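Local atomic coordinates of glutamyl-tRNA synthetase, cytoplasmic (Saccharomyces cerevisiae, PDB entry 2HRA), a protein that attaches glutamate to its cognate tRNA after activating it with ATP, and is here represented by its N-terminal GST-like domain, which binds the cofactor Arc1p. Residues A[142-147]-A[167-172]; A[112-117]-A[155-161]; A[19-23]-A[49-53]. All blocks are in the same frame, centred on the assembly; numbering follows the deposited sequence.

Contact 1 of 3, residues A[142-147]-A[167-172]; sequences CWGALR and WYTLLE
W143 of helix 137-148 lays its indole over the phenol ring of Y168 on helix 162-172, an offset stack with the five-membered ring and the phenol centroid 4.0 Å apart and the planes only 12° from parallel. The six-membered ring takes part as well, W143 CZ2 coming within 3.5 Å of Y168 CZ. The same indole is pinned in its own plane: W143 NE1 gives a nearly straight hydrogen bond of 3.1 Å to Y168 O, reaching a lone pair in the carbonyl plane. Y168 O also accepts the helical bond from E172 N, so two N-H groups grip it. With CG anti to the backbone N (chi1 -161°), the indole swings across to lie among W167, Y168, L171 and E172, a knob in a hole. It turns an edge toward the face of W167, planes at 62°, while L171 CB packs 3.5 Å from W143 CD1. A leucine in place of W143 would probably leave Y168 without its stacking partner and its carbonyl with the helical bond alone. W167 NE1 is held from outside by D139. The result is an aromatic cluster between two nearly perpendicular helices in the all-helical C-terminal half of a GST fold.

Contact 2 of 3, residues A[112-117]-A[155-161]; sequences LSQSLE and IIKNKVD
Helix-to-helix packing, greasy inside and polar at its margin, joins 112-117 on helix 109-122 to the end of helix 152-158 and the turn that follows. L116 and I155 form the apolar centre: L116 CD1 lies 3.5 Å from I155 CG2, the two side chains crossing at about a right angle. The other methyl, L116 CD2, meets I156 CG1, and L112 CD2 touches I155 CD1 at 3.9 Å. I155 CG2 also reaches S113 OG, whose main partner is the carbonyl of F109 one turn back in its helix. K159 adds only a weak bond to that hydroxyl, 3.4 Å from its NZ to S113 OG. Helix 152-158 closes in a Schellman motif with V160 at C-prime, and the chain then brings in D161. A water links helix 109-122 to this turn, donating to S113 O and to D161 OD2, 2.8 Å each. Beside it E117 OE1 stands 3.5 Å from D161 OD1, their carboxylate planes 62° apart. Two acids so close would be expected to repel if both are charged, which may raise the proton affinity of one; the contact probably owes most to the leucine-isoleucine packing, with the water tying in the turn.

Contact 3 of 3, residues A[19-23]-A[49-53]; sequences MPSTL and NSIAI
The shortest polar bond between 19-23 and 49-53 runs from A52 N to S21 O, 2.7 Å and nearly straight at 169°. The acceptor is met almost end-on, and I51 CA adds a CA-H...O contact to the same oxygen at 3.2 Å. Two more backbone bonds extend the pairing: S21 N to S50 O, 3.0 Å and more bent at 146°, and L23 N to A52 O at 2.9 Å. A52 thus bonds S21 and L23 through its N and O, the alternation expected of parallel strands, with S21 paired to I51, T22 to A52 and L23 to I53. Side chains fall on two faces. On the face with S21, L23 and I51, a chi1 of -57° sets I51 CG1 beside the backbone N and leaves CG2 anti to it, and I51 CG2 packs 3.7 Å from L23 CB; both residues also touch A40 of helix 34-46, which covers this side. S21 OG is held from outside by K80. On the face with T22 and A52, A52 CB meets the ring of P20, 4.0 Å from its CG, while T22 CG2 approaches A52 O at 3.7 Å. At the start of the pair, P20 CB lies 3.6 Å from N49 O. Strand 21-26, helix 34-46 and strand 51-56 make a beta-alpha-beta unit, and this parallel pair joins its central strand 21-26 to the outer strand 51-56, consistent with the thioredoxin-like N-terminal half of a GST fold.

In the fold
Contacts 1 and 2 belong to the same helical half of the domain: L146 CD2 and L116 CD2 meet at 3.8 Å, and their segments alternate along the chain. Contact 1 is the more buried, relying on aromatic rings and one indole bond, whereas contact 2, whose centre lies about 19 Å from the centre of the chain, mixes aliphatic packing with water and charges. Contact 3 stands apart in the sheet, its centre about 36 Å from that of contact 2 and on the opposite side of the chain's centre, and is held mainly by backbone bonds. Residues 159-175, a region that interacts with ARC1, include 167-172 of contact 1 and the end of 155-161 in contact 2.

Contact 1 of 3, residues A[142-147]-A[167-172]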
loop_
_atom_site.group_PDB
_atom_site.type_symbol
_atom_site.label_atom_id
_atom_site.label_comp_id
_atom_site.label_asym_id
_atom_site.label_seq_id
_atom_site.Cartn_x
_atom_site.Cartn_y
_atom_site.Cartn_z
ATOM N N CYS A 142 0.997 -1.745 -5.456
ATOM C CA CYS A 142 0.277 -2.962 -5.823
ATOM C C CYS A 142 0.081 -3.870 -4.630
ATOM O O CYS A 142 -0.980 -4.498 -4.497
ATOM C CB CYS A 142 0.947 -3.691 -6.995
ATOM S SG CYS A 142 0.892 -2.777 -8.562
ATOM N N TRP A 143 1.057 -3.923 -3.736
ATOM C CA TRP A 143 0.912 -4.762 -2.549
ATOM C C TRP A 143 -0.181 -4.235 -1.628
ATOM O O TRP A 143 -1.050 -4.997 -1.183
ATOM C CB TRP A 143 2.197 -4.881 -1.765
ATOM C CG TRP A 143 2.187 -6.072 -0.821
ATOM C CD1 TRP A 143 2.688 -7.287 -1.087
ATOM C CD2 TRP A 143 1.686 -6.126 0.538
ATOM N NE1 TRP A 143 2.530 -8.112 0.001
ATOM C CE2 TRP A 143 1.904 -7.424 1.005
ATOM C CE3 TRP A 143 1.042 -5.204 1.388
ATOM C CZ2 TRP A 143 1.517 -7.842 2.290
ATOM C CZ3 TRP A 143 0.673 -5.609 2.645
ATOM C CH2 TRP A 143 0.924 -6.914 3.095
ATOM N N GLY A 144 -0.145 -2.940 -1.360
ATOM C CA GLY A 144 -1.180 -2.278 -0.562
ATOM C C GLY A 144 -2.564 -2.448 -1.136
ATOM O O GLY A 144 -3.503 -2.804 -0.426
ATOM N N ALA A 145 -2.699 -2.241 -2.439
ATOM C CA ALA A 145 -3.981 -2.423 -3.120
ATOM C C ALA A 145 -4.515 -3.843 -2.884
ATOM O O ALA A 145 -5.687 -4.026 -2.537
ATOM C CB ALA A 145 -3.846 -2.116 -4.622
ATOM N N LEU A 146 -3.678 -4.864 -3.060
ATOM C CA LEU A 146 -4.165 -6.258 -2.895
ATOM C C LEU A 146 -4.457 -6.612 -1.431
ATOM O O LEU A 146 -5.417 -7.356 -1.132
ATOM C CB LEU A 146 -3.187 -7.270 -3.544
ATOM C CG LEU A 146 -2.979 -7.123 -5.071
ATOM C CD1 LEU A 146 -1.844 -8.048 -5.537
ATOM C CD2 LEU A 146 -4.244 -7.415 -5.862
ATOM N N ARG A 147 -3.684 -6.052 -0.508
ATOM C CA ARG A 147 -3.947 -6.206 0.924
ATOM C C ARG A 147 -5.332 -5.664 1.245
ATOM O O ARG A 147 -6.052 -6.234 2.047
ATOM C CB ARG A 147 -2.897 -5.489 1.791
ATOM C CG ARG A 147 -3.042 -5.672 3.312
ATOM C CD ARG A 147 -3.151 -7.155 3.658
ATOM N NE ARG A 147 -3.398 -7.421 5.066
ATOM C CZ ARG A 147 -4.597 -7.500 5.619
ATOM N NH1 ARG A 147 -5.707 -7.318 4.904
ATOM N NH2 ARG A 147 -4.683 -7.746 6.905
ATOM N N TRP A 167 5.479 -13.264 -5.114
ATOM C CA TRP A 167 5.826 -11.858 -4.863
ATOM C C TRP A 167 5.109 -11.280 -3.627
ATOM O O TRP A 167 5.716 -10.538 -2.873
ATOM C CB TRP A 167 5.529 -11.040 -6.117
ATOM C CG TRP A 167 5.412 -9.567 -5.977
ATOM C CD1 TRP A 167 6.400 -8.651 -6.133
ATOM C CD2 TRP A 167 4.203 -8.824 -5.738
ATOM N NE1 TRP A 167 5.883 -7.382 -5.999
ATOM C CE2 TRP A 167 4.543 -7.463 -5.745
ATOM C CE3 TRP A 167 2.861 -9.184 -5.562
ATOM C CZ2 TRP A 167 3.601 -6.447 -5.538
ATOM C CZ3 TRP A 167 1.908 -8.160 -5.348
ATOM C CH2 TRP A 167 2.285 -6.828 -5.328
ATOM N N TYR A 168 3.825 -11.591 -3.462
ATOM C CA TYR A 168 3.027 -11.101 -2.334
ATOM C C TYR A 168 3.557 -11.694 -1.009
ATOM O O TYR A 168 3.765 -10.974 -0.027
ATOM C CB TYR A 168 1.528 -11.397 -2.537
ATOM C CG TYR A 168 0.633 -10.789 -1.463
ATOM C CD1 TYR A 168 -0.005 -9.583 -1.670
ATOM C CD2 TYR A 168 0.434 -11.429 -0.235
ATOM C CE1 TYR A 168 -0.792 -9.003 -0.665
ATOM C CE2 TYR A 168 -0.351 -10.867 0.758
ATOM C CZ TYR A 168 -0.957 -9.642 0.531
ATOM O OH TYR A 168 -1.740 -9.050 1.498
ATOM N N THR A 169 3.815 -12.995 -0.998
ATOM C CA THR A 169 4.408 -13.665 0.162
ATOM C C THR A 169 5.810 -13.147 0.497
ATOM O O THR A 169 6.134 -12.956 1.679
ATOM C CB THR A 169 4.447 -15.155 -0.088
ATOM O OG1 THR A 169 3.103 -15.572 -0.350
ATOM C CG2 THR A 169 5.009 -15.934 1.111
ATOM N N LEU A 170 6.621 -12.894 -0.521
ATOM C CA LEU A 170 7.947 -12.339 -0.293
ATOM C C LEU A 170 7.805 -11.047 0.497
ATOM O O LEU A 170 8.345 -10.913 1.604
ATOM C CB LEU A 170 8.666 -12.059 -1.617
ATOM C CG LEU A 170 10.070 -11.466 -1.460
ATOM C CD1 LEU A 170 10.999 -12.377 -0.617
ATOM C CD2 LEU A 170 10.608 -11.222 -2.852
ATOM N N LEU A 171 7.048 -10.110 -0.069
ATOM C CA LEU A 171 6.851 -8.808 0.560
ATOM C C LEU A 171 6.157 -8.904 1.929
ATOM O O LEU A 171 6.517 -8.175 2.849
ATOM C CB LEU A 171 6.102 -7.846 -0.382
ATOM C CG LEU A 171 6.959 -7.374 -1.565
ATOM C CD1 LEU A 171 6.120 -6.665 -2.611
ATOM C CD2 LEU A 171 8.123 -6.466 -1.102
ATOM N N GLU A 172 5.210 -9.825 2.073
ATOM C CA GLU A 172 4.526 -10.025 3.348
ATOM C C GLU A 172 5.495 -10.423 4.490
ATOM O O GLU A 172 5.293 -10.015 5.627
ATOM C CB GLU A 172 3.413 -11.062 3.193
ATOM C CG GLU A 172 2.541 -11.276 4.417
ATOM C CD GLU A 172 1.545 -12.393 4.203
ATOM O OE1 GLU A 172 0.341 -12.154 4.388
ATOM O OE2 GLU A 172 1.966 -13.520 3.834
#

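Contact 2 of 3, residues A[112-117]-A[155-161]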
loop_
_atom_site.group_PDB
_atom_site.type_symbol
_atom_site.label_atom_id
_atom_site.label_comp_id
_atom_site.label_asym_id
_atom_site.label_seq_id
_atom_site.Cartn_x
_atom_site.Cartn_y
_atom_site.Cartn_z
ATOM N N LEU A 112 -10.696 -7.762 -11.994
ATOM C CA LEU A 112 -9.586 -8.059 -11.101
ATOM C C LEU A 112 -8.777 -9.235 -11.662
ATOM O O LEU A 112 -7.566 -9.250 -11.631
ATOM C CB LEU A 112 -10.121 -8.381 -9.705
ATOM C CG LEU A 112 -9.112 -8.542 -8.567
ATOM C CD1 LEU A 112 -8.194 -7.300 -8.460
ATOM C CD2 LEU A 112 -9.816 -8.802 -7.233
ATOM N N SER A 113 -9.469 -10.231 -12.188
ATOM C CA SER A 113 -8.818 -11.358 -12.880
ATOM C C SER A 113 -7.825 -10.899 -13.968
ATOM O O SER A 113 -6.643 -11.320 -14.004
ATOM C CB SER A 113 -9.909 -12.298 -13.437
ATOM O OG SER A 113 -10.509 -12.946 -12.336
ATOM N N GLN A 114 -8.282 -9.983 -14.816
ATOM C CA GLN A 114 -7.451 -9.491 -15.897
ATOM C C GLN A 114 -6.260 -8.740 -15.339
ATOM O O GLN A 114 -5.137 -8.878 -15.823
ATOM C CB GLN A 114 -8.222 -8.520 -16.781
ATOM C CG GLN A 114 -9.437 -9.056 -17.510
ATOM C CD GLN A 114 -10.166 -7.928 -18.282
ATOM O OE1 GLN A 114 -9.518 -7.108 -18.961
ATOM N NE2 GLN A 114 -11.506 -7.869 -18.155
ATOM N N SER A 115 -6.510 -7.890 -14.355
ATOM C CA SER A 115 -5.443 -7.017 -13.836
ATOM C C SER A 115 -4.381 -7.887 -13.146
ATOM O O SER A 115 -3.174 -7.654 -13.257
ATOM C CB SER A 115 -6.051 -5.953 -12.896
ATOM O OG SER A 115 -7.082 -5.215 -13.575
ATOM N N LEU A 116 -4.835 -8.893 -12.424
ATOM C CA LEU A 116 -3.949 -9.842 -11.784
ATOM C C LEU A 116 -3.130 -10.653 -12.788
ATOM O O LEU A 116 -2.014 -11.078 -12.486
ATOM C CB LEU A 116 -4.764 -10.808 -10.883
ATOM C CG LEU A 116 -5.254 -10.253 -9.541
ATOM C CD1 LEU A 116 -6.273 -11.184 -8.889
ATOM C CD2 LEU A 116 -4.040 -9.979 -8.609
ATOM N N GLU A 117 -3.680 -10.870 -13.981
ATOM C CA GLU A 117 -2.952 -11.598 -15.031
ATOM C C GLU A 117 -1.828 -10.747 -15.565
ATOM O O GLU A 117 -0.727 -11.242 -15.837
ATOM C CB GLU A 117 -3.882 -11.985 -16.168
ATOM C CG GLU A 117 -3.238 -12.769 -17.316
ATOM C CD GLU A 117 -2.394 -13.954 -16.868
ATOM O OE1 GLU A 117 -2.910 -14.735 -16.051
ATOM O OE2 GLU A 117 -1.215 -14.076 -17.317
ATOM N N ILE A 155 -8.639 -15.510 -6.369
ATOM C CA ILE A 155 -8.376 -15.399 -7.798
ATOM C C ILE A 155 -6.955 -15.816 -8.118
ATOM O O ILE A 155 -6.702 -16.585 -9.068
ATOM C CB ILE A 155 -8.681 -14.029 -8.333
ATOM C CG1 ILE A 155 -10.179 -13.760 -8.222
ATOM C CG2 ILE A 155 -8.273 -13.940 -9.827
ATOM C CD1 ILE A 155 -10.548 -12.391 -8.617
ATOM N N ILE A 156 -6.050 -15.329 -7.288
ATOM C CA ILE A 156 -4.648 -15.589 -7.418
ATOM C C ILE A 156 -4.397 -17.088 -7.352
ATOM O O ILE A 156 -3.575 -17.628 -8.075
ATOM C CB ILE A 156 -3.881 -14.891 -6.283
ATOM C CG1 ILE A 156 -3.794 -13.389 -6.554
ATOM C CG2 ILE A 156 -2.486 -15.531 -6.081
ATOM C CD1 ILE A 156 -3.462 -12.586 -5.307
ATOM N N LYS A 157 -5.116 -17.753 -6.471
ATOM C CA LYS A 157 -4.982 -19.197 -6.327
ATOM C C LYS A 157 -5.594 -19.953 -7.499
ATOM O O LYS A 157 -4.927 -20.731 -8.181
ATOM C CB LYS A 157 -5.600 -19.608 -5.011
ATOM C CG LYS A 157 -5.804 -21.088 -4.882
ATOM C CD LYS A 157 -6.303 -21.426 -3.502
ATOM C CE LYS A 157 -6.714 -22.867 -3.447
ATOM N NZ LYS A 157 -5.570 -23.776 -3.795
ATOM N N ASN A 158 -6.858 -19.670 -7.769
ATOM C CA ASN A 158 -7.672 -20.475 -8.699
ATOM C C ASN A 158 -7.303 -20.245 -10.184
ATOM O O ASN A 158 -7.539 -21.106 -11.029
ATOM C CB ASN A 158 -9.141 -20.190 -8.437
ATOM C CG ASN A 158 -9.652 -20.912 -7.180
ATOM O OD1 ASN A 158 -9.327 -22.065 -6.969
ATOM N ND2 ASN A 158 -10.448 -20.248 -6.374
ATOM N N LYS A 159 -6.714 -19.088 -10.482
ATOM C CA LYS A 159 -6.203 -18.761 -11.835
ATOM C C LYS A 159 -4.693 -18.857 -11.903
ATOM O O LYS A 159 -4.084 -18.464 -12.868
ATOM C CB LYS A 159 -6.718 -17.399 -12.314
ATOM C CG LYS A 159 -8.268 -17.355 -12.398
ATOM C CD LYS A 159 -8.760 -16.311 -13.366
ATOM C CE LYS A 159 -10.236 -16.326 -13.624
ATOM N NZ LYS A 159 -11.058 -16.305 -12.390
ATOM N N VAL A 160 -4.103 -19.398 -10.848
ATOM C CA VAL A 160 -2.719 -19.845 -10.806
ATOM C C VAL A 160 -1.797 -18.729 -11.179
ATOM O O VAL A 160 -0.909 -18.912 -11.989
ATOM C CB VAL A 160 -2.457 -21.088 -11.693
ATOM C CG1 VAL A 160 -1.103 -21.719 -11.284
ATOM C CG2 VAL A 160 -3.607 -22.119 -11.592
ATOM N N ASP A 161 -2.018 -17.582 -10.547
ATOM C CA ASP A 161 -1.134 -16.417 -10.624
ATOM C C ASP A 161 -0.043 -16.577 -9.608
ATOM O O ASP A 161 -0.034 -15.901 -8.578
ATOM C CB ASP A 161 -1.930 -15.138 -10.333
ATOM C CG ASP A 161 -2.997 -14.862 -11.377
ATOM O OD1 ASP A 161 -2.823 -15.225 -12.562
ATOM O OD2 ASP A 161 -4.031 -14.244 -11.045
HETATM O O HOH W 1 -5.865 -13.816 -13.082
#

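Contact 3 of 3, residues A[19-23]-A[49-53]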
loop_
_atom_site.group_PDB
_atom_site.type_symbol
_atom_site.label_atom_id
_atom_site.label_comp_id
_atom_site.label_asym_id
_atom_site.label_seq_id
_atom_site.Cartn_x
_atom_site.Cartn_y
_atom_site.Cartn_z
ATOM N N MET A 19 10.346 19.488 11.588
ATOM C CA MET A 19 9.012 18.972 12.047
ATOM C C MET A 19 8.426 18.042 10.987
ATOM O O MET A 19 8.373 18.394 9.813
ATOM C CB MET A 19 8.044 20.129 12.331
ATOM C CG MET A 19 7.039 19.868 13.471
ATOM S SD MET A 19 7.774 19.591 15.118
ATOM C CE MET A 19 6.566 18.459 15.842
ATOM N N PRO A 20 7.992 16.846 11.394
ATOM C CA PRO A 20 7.590 15.847 10.403
ATOM C C PRO A 20 6.353 16.246 9.599
ATOM O O PRO A 20 5.615 17.130 10.008
ATOM C CB PRO A 20 7.316 14.608 11.254
ATOM C CG PRO A 20 7.064 15.104 12.611
ATOM C CD PRO A 20 7.858 16.348 12.773
ATOM N N SER A 21 6.169 15.641 8.433
ATOM C CA SER A 21 4.873 15.665 7.764
ATOM C C SER A 21 3.964 14.798 8.575
ATOM O O SER A 21 4.433 13.927 9.323
ATOM C CB SER A 21 4.954 15.076 6.368
ATOM O OG SER A 21 5.662 15.917 5.493
ATOM N N THR A 22 2.658 14.990 8.407
ATOM C CA THR A 22 1.686 14.139 9.084
ATOM C C THR A 22 0.924 13.335 8.043
ATOM O O THR A 22 0.494 13.898 7.029
ATOM C CB THR A 22 0.710 14.966 9.919
ATOM O OG1 THR A 22 1.470 15.783 10.811
ATOM C CG2 THR A 22 -0.222 14.049 10.727
ATOM N N LEU A 23 0.825 12.026 8.275
ATOM C CA LEU A 23 -0.035 11.143 7.477
ATOM C C LEU A 23 -1.159 10.598 8.334
ATOM O O LEU A 23 -0.940 9.799 9.243
ATOM C CB LEU A 23 0.756 9.968 6.886
ATOM C CG LEU A 23 -0.026 8.932 6.034
ATOM C CD1 LEU A 23 -0.659 9.602 4.841
ATOM C CD2 LEU A 23 0.875 7.753 5.619
ATOM N N ASN A 49 11.581 9.702 11.755
ATOM C CA ASN A 49 10.896 10.920 12.141
ATOM C C ASN A 49 10.592 11.824 10.955
ATOM O O ASN A 49 10.507 13.040 11.110
ATOM C CB ASN A 49 11.707 11.690 13.172
ATOM C CG ASN A 49 10.891 12.733 13.879
ATOM O OD1 ASN A 49 11.292 13.891 13.974
ATOM N ND2 ASN A 49 9.710 12.335 14.351
ATOM N N SER A 50 10.423 11.240 9.775
ATOM C CA SER A 50 10.102 12.039 8.582
ATOM C C SER A 50 8.596 12.299 8.473
ATOM O O SER A 50 8.163 13.377 8.013
ATOM C CB SER A 50 10.675 11.376 7.320
ATOM O OG SER A 50 12.084 11.648 7.237
ATOM N N ILE A 51 7.815 11.324 8.940
ATOM C CA ILE A 51 6.353 11.350 8.841
ATOM C C ILE A 51 5.773 10.865 10.161
ATOM O O ILE A 51 6.122 9.785 10.633
ATOM C CB ILE A 51 5.832 10.399 7.740
ATOM C CG1 ILE A 51 6.455 10.754 6.388
ATOM C CG2 ILE A 51 4.300 10.457 7.628
ATOM C CD1 ILE A 51 6.209 9.713 5.308
ATOM N N ALA A 52 4.889 11.662 10.741
ATOM C CA ALA A 52 4.182 11.306 11.957
ATOM C C ALA A 52 2.855 10.690 11.529
ATOM O O ALA A 52 2.153 11.267 10.712
ATOM C CB ALA A 52 3.949 12.549 12.808
ATOM N N ILE A 53 2.538 9.505 12.035
ATOM C CA ILE A 53 1.330 8.806 11.634
ATOM C C ILE A 53 0.241 9.151 12.632
ATOM O O ILE A 53 0.473 9.134 13.825
ATOM C CB ILE A 53 1.554 7.288 11.541
ATOM C CG1 ILE A 53 2.608 6.995 10.467
ATOM C CG2 ILE A 53 0.254 6.575 11.241
ATOM C CD1 ILE A 53 3.050 5.549 10.393
#